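Local coordinates for uncharacterized protein YqbN (Bacillus subtilis, PDB 3KLU) that is of unknown function but belongs to a family of phage tail assembly chaperones and so probably assists the assembly of a phage-like tail, at residues Arg115-Val119 and Gly120-Ala124; Ser78-Phe81 and Tyr82-Ala86. All blocks are in the same frame, centred on the assembly; numbering follows the deposited sequence.

Contact 1 (Arg115-Val119 and Gly120-Ala124)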
loop_
_atom_site.group_PDB
_atom_site.type_symbol
_atom_site.label_atom_id
_atom_site.label_comp_id
_atom_site.label_asym_id
_atom_site.label_seq_id
_atom_site.Cartn_x
_atom_site.Cartn_y
_atom_site.Cartn_z
ATOM N N ARG A 115 -13.327 -4.643 -4.153
ATOM C CA ARG A 115 -13.984 -4.938 -5.413
ATOM C C ARG A 115 -12.958 -5.229 -6.514
ATOM O O ARG A 115 -13.208 -6.064 -7.372
ATOM C CB ARG A 115 -14.927 -3.787 -5.773
ATOM C CG ARG A 115 -15.958 -3.603 -4.659
ATOM C CD ARG A 115 -16.978 -2.521 -4.920
ATOM N NE ARG A 115 -17.900 -2.446 -3.783
ATOM C CZ ARG A 115 -18.895 -1.557 -3.666
ATOM N NH1 ARG A 115 -19.103 -0.649 -4.608
ATOM N NH2 ARG A 115 -19.709 -1.594 -2.615
ATOM N N VAL A 116 -11.782 -4.595 -6.485
ATOM C CA VAL A 116 -10.767 -4.879 -7.514
ATOM C C VAL A 116 -10.110 -6.244 -7.258
ATOM O O VAL A 116 -10.006 -7.059 -8.158
ATOM C CB VAL A 116 -9.611 -3.826 -7.552
ATOM C CG1 VAL A 116 -8.529 -4.282 -8.569
ATOM C CG2 VAL A 116 -10.142 -2.423 -7.937
ATOM N N LEU A 117 -9.641 -6.480 -6.035
ATOM C CA LEU A 117 -9.011 -7.766 -5.692
ATOM C C LEU A 117 -10.172 -8.675 -5.212
ATOM O O LEU A 117 -10.238 -9.079 -4.042
ATOM C CB LEU A 117 -7.978 -7.536 -4.570
ATOM C CG LEU A 117 -6.842 -6.572 -4.985
ATOM C CD1 LEU A 117 -6.113 -6.023 -3.773
ATOM C CD2 LEU A 117 -5.872 -7.283 -5.877
ATOM N N SER A 118 -11.089 -8.977 -6.124
ATOM C CA SER A 118 -12.279 -9.759 -5.762
ATOM C C SER A 118 -12.125 -11.252 -5.468
ATOM O O SER A 118 -13.102 -11.932 -5.176
ATOM C CB SER A 118 -13.362 -9.543 -6.811
ATOM O OG SER A 118 -12.844 -9.777 -8.102
ATOM N N VAL A 119 -10.901 -11.764 -5.563
ATOM C CA VAL A 119 -10.627 -13.142 -5.223
ATOM C C VAL A 119 -9.968 -13.076 -3.842
ATOM O O VAL A 119 -8.934 -12.419 -3.668
ATOM C CB VAL A 119 -9.715 -13.771 -6.236
ATOM C CG1 VAL A 119 -9.257 -15.128 -5.749
ATOM C CG2 VAL A 119 -10.485 -13.915 -7.553
ATOM N N GLY A 120 -10.602 -13.731 -2.864
ATOM C CA GLY A 120 -10.133 -13.713 -1.501
ATOM C C GLY A 120 -8.634 -13.683 -1.319
ATOM O O GLY A 120 -8.073 -12.721 -0.758
ATOM N N GLY A 121 -7.985 -14.750 -1.783
ATOM C CA GLY A 121 -6.540 -14.868 -1.657
ATOM C C GLY A 121 -5.781 -13.640 -2.140
ATOM O O GLY A 121 -4.823 -13.248 -1.498
ATOM N N GLU A 122 -6.206 -13.031 -3.250
ATOM C CA GLU A 122 -5.515 -11.853 -3.773
ATOM C C GLU A 122 -5.576 -10.723 -2.755
ATOM O O GLU A 122 -4.594 -10.049 -2.474
ATOM C CB GLU A 122 -6.164 -11.348 -5.068
ATOM C CG GLU A 122 -6.189 -12.348 -6.208
ATOM C CD GLU A 122 -7.035 -11.838 -7.380
ATOM O OE1 GLU A 122 -7.923 -10.974 -7.140
ATOM O OE2 GLU A 122 -6.815 -12.300 -8.536
ATOM N N TYR A 123 -6.761 -10.498 -2.224
ATOM C CA TYR A 123 -6.905 -9.440 -1.267
ATOM C C TYR A 123 -6.024 -9.652 -0.032
ATOM O O TYR A 123 -5.382 -8.715 0.476
ATOM C CB TYR A 123 -8.343 -9.351 -0.829
ATOM C CG TYR A 123 -8.549 -8.170 0.050
ATOM C CD1 TYR A 123 -8.687 -6.891 -0.496
ATOM C CD2 TYR A 123 -8.563 -8.307 1.425
ATOM C CE1 TYR A 123 -8.837 -5.759 0.339
ATOM C CE2 TYR A 123 -8.716 -7.188 2.272
ATOM C CZ TYR A 123 -8.852 -5.923 1.725
ATOM O OH TYR A 123 -9.017 -4.835 2.544
ATOM N N ALA A 124 -5.993 -10.886 0.463
ATOM C CA ALA A 124 -5.214 -11.174 1.662
ATOM C C ALA A 124 -3.748 -11.007 1.348
ATOM O O ALA A 124 -2.998 -10.490 2.154
ATOM C CB ALA A 124 -5.500 -12.594 2.156
#
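Glu122 folds back over the first turn of its helix and lays its side chain obliquely across Val119, with Glu122 CD 3.5 Å from Val119 CB. With chi1 at -60°, Glu122 CG sits beside its own backbone N, and the extended chain beyond it runs back toward the residue that precedes the helix. There OE1 may take a weak bond from Val119 N, though the position of this oxygen is doubtful; the other carboxylate oxygen, OE2, is held by Ser31, and Arg33 makes a salt bridge to the group. A glutamate suits this third helical position, where its acid would probably be stabilised by the positive end of the helix dipole. Val119 O starts the helix by accepting Tyr123 N at 3.2 Å and, more weakly, Glu122 N. On the other flank Leu117 CB meets the edge of the Tyr123 ring, near its plane, and lies 4.2 Å from Tyr123 CB, while the phenol ring carries on to helix 109-116. Leu117 centres an inverse gamma turn and Val119 is the N-cap residue, so the arrangement is a short turn joining helices 109-116 and 120-133, with the second helix begun by the backbone carbonyl of Val119.

Contact 2 (Ser78-Phe81 and Tyr82-Ala86)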
loop_
_atom_site.group_PDB
_atom_site.type_symbol
_atom_site.label_atom_id
_atom_site.label_comp_id
_atom_site.label_asym_id
_atom_site.label_seq_id
_atom_site.Cartn_x
_atom_site.Cartn_y
_atom_site.Cartn_z
ATOM N N SER A 78 -8.179 -2.568 13.616
ATOM C CA SER A 78 -6.989 -3.053 12.924
ATOM C C SER A 78 -7.243 -3.308 11.459
ATOM O O SER A 78 -6.495 -2.867 10.597
ATOM C CB SER A 78 -6.488 -4.359 13.553
ATOM O OG SER A 78 -6.493 -4.299 14.963
ATOM N N GLN A 79 -8.293 -4.068 11.206
ATOM C CA GLN A 79 -8.707 -4.445 9.872
ATOM C C GLN A 79 -8.627 -3.231 8.954
ATOM O O GLN A 79 -7.994 -3.247 7.899
ATOM C CB GLN A 79 -10.156 -4.940 9.933
ATOM C CG GLN A 79 -10.559 -5.928 8.846
ATOM C CD GLN A 79 -10.208 -7.365 9.211
ATOM O OE1 GLN A 79 -9.039 -7.694 9.445
ATOM N NE2 GLN A 79 -11.222 -8.227 9.265
ATOM N N ARG A 80 -9.303 -2.185 9.397
ATOM C CA ARG A 80 -9.403 -0.940 8.692
ATOM C C ARG A 80 -8.064 -0.226 8.614
ATOM O O ARG A 80 -7.696 0.333 7.589
ATOM C CB ARG A 80 -10.399 -0.078 9.421
ATOM C CG ARG A 80 -10.679 1.183 8.749
ATOM C CD ARG A 80 -11.586 0.935 7.605
ATOM N NE ARG A 80 -11.742 2.160 6.844
ATOM C CZ ARG A 80 -12.407 2.245 5.703
ATOM N NH1 ARG A 80 -12.985 1.160 5.201
ATOM N NH2 ARG A 80 -12.471 3.411 5.068
ATOM N N PHE A 81 -7.358 -0.230 9.735
ATOM C CA PHE A 81 -6.038 0.376 9.878
ATOM C C PHE A 81 -5.078 -0.209 8.850
ATOM O O PHE A 81 -4.453 0.523 8.084
ATOM C CB PHE A 81 -5.539 0.094 11.295
ATOM C CG PHE A 81 -4.105 0.441 11.532
ATOM C CD1 PHE A 81 -3.618 1.694 11.220
ATOM C CD2 PHE A 81 -3.254 -0.484 12.136
ATOM C CE1 PHE A 81 -2.302 2.038 11.508
ATOM C CE2 PHE A 81 -1.931 -0.159 12.432
ATOM C CZ PHE A 81 -1.448 1.115 12.116
ATOM N N TYR A 82 -4.984 -1.528 8.812
ATOM C CA TYR A 82 -4.084 -2.172 7.876
ATOM C C TYR A 82 -4.472 -1.956 6.422
ATOM O O TYR A 82 -3.623 -1.767 5.551
ATOM C CB TYR A 82 -4.000 -3.664 8.199
ATOM C CG TYR A 82 -3.376 -3.896 9.541
ATOM C CD1 TYR A 82 -2.292 -3.131 9.938
ATOM C CD2 TYR A 82 -3.858 -4.872 10.420
ATOM C CE1 TYR A 82 -1.684 -3.315 11.173
ATOM C CE2 TYR A 82 -3.252 -5.073 11.676
ATOM C CZ TYR A 82 -2.156 -4.278 12.036
ATOM O OH TYR A 82 -1.501 -4.419 13.244
ATOM N N ALA A 83 -5.772 -1.964 6.174
ATOM C CA ALA A 83 -6.266 -1.789 4.826
ATOM C C ALA A 83 -5.857 -0.401 4.346
ATOM O O ALA A 83 -5.380 -0.237 3.212
ATOM C CB ALA A 83 -7.802 -1.959 4.788
ATOM N N ARG A 84 -6.048 0.600 5.201
ATOM C CA ARG A 84 -5.692 1.950 4.822
ATOM C C ARG A 84 -4.190 1.992 4.538
ATOM O O ARG A 84 -3.760 2.642 3.604
ATOM C CB ARG A 84 -6.027 2.941 5.938
ATOM C CG ARG A 84 -7.361 2.758 6.620
ATOM C CD ARG A 84 -8.474 3.572 6.008
ATOM N NE ARG A 84 -8.074 4.940 5.674
ATOM C CZ ARG A 84 -7.854 5.916 6.546
ATOM N NH1 ARG A 84 -7.986 5.704 7.852
ATOM N NH2 ARG A 84 -7.519 7.124 6.101
ATOM N N ILE A 85 -3.381 1.290 5.330
ATOM C CA ILE A 85 -1.930 1.292 5.099
ATOM C C ILE A 85 -1.614 0.751 3.692
ATOM O O ILE A 85 -0.781 1.338 2.929
ATOM C CB ILE A 85 -1.180 0.404 6.137
ATOM C CG1 ILE A 85 -1.340 0.967 7.551
ATOM C CG2 ILE A 85 0.288 0.316 5.759
ATOM C CD1 ILE A 85 -0.653 0.128 8.660
ATOM N N ALA A 86 -2.271 -0.369 3.363
ATOM C CA ALA A 86 -2.101 -1.031 2.072
ATOM C C ALA A 86 -2.498 -0.102 0.925
ATOM O O ALA A 86 -1.755 0.033 -0.066
ATOM C CB ALA A 86 -2.950 -2.336 2.021
#
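Tyr82 N donates to Ser78 O at 2.7 Å in an almost straight bond. Two further i to i+4 bonds follow, Ala83 N to Gln79 O at 3.1 Å and Ile85 N to Phe81 O at 3.1 Å. Arg80 and Arg84, one turn apart, send their side chains out on the same flank, although the placement of the Arg84 chain near the backbone is doubtful. The two guanidinium planes differ by 33°, and each group has its own acid in a salt bridge: Asp108 for Arg80 and Glu60 for Arg84. These separate partners probably offset the repulsion between like charges, and long flexible arginines suit a site where the acids lie on different parts of the chain.

The apolar flank is built on Phe81. Its CG stands anti to the backbone N (chi1 170°), and one ring face receives Ile85 CD1 in a CH-pi contact 3.9 Å from the centroid. The Tyr82 ring lies obliquely beside it, planes 40° apart, with Tyr82 CE1 3.4 Å from Phe81 CD2; Tyr82 CE2 approaches Ser78 CB at 3.8 Å. Phe81 also packs on Ile54 and Leu57, whereas the small Ala83 and Ala86 let helix 120-133 come close. This is the pattern of an alpha-helix packed against helices 51-60, 109-116 and 120-133, with i to i+4 side-chain pairs along its faces.

Overall arrangement
Contact 2 closes in the chain before contact 1 opens, and their centres lie about 15 Å apart, yet they meet directly: Tyr123 OH of contact 1 packs 3.8 Å from Ala83 CB of contact 2. Tyr123 therefore links the start of helix 120-133 to the middle of helix 78-89, and the small alanine accommodates its phenol end. Val110 of helix 109-116 joins both contacts, touching Tyr123 as well as Arg80, Ala83 and Arg84. Contact 1 lies at the surface, about 14 Å from the centre of the chain, and contact 2 lies deeper, at about 9 Å; together they tie three helices of the probable tail assembly chaperone fold.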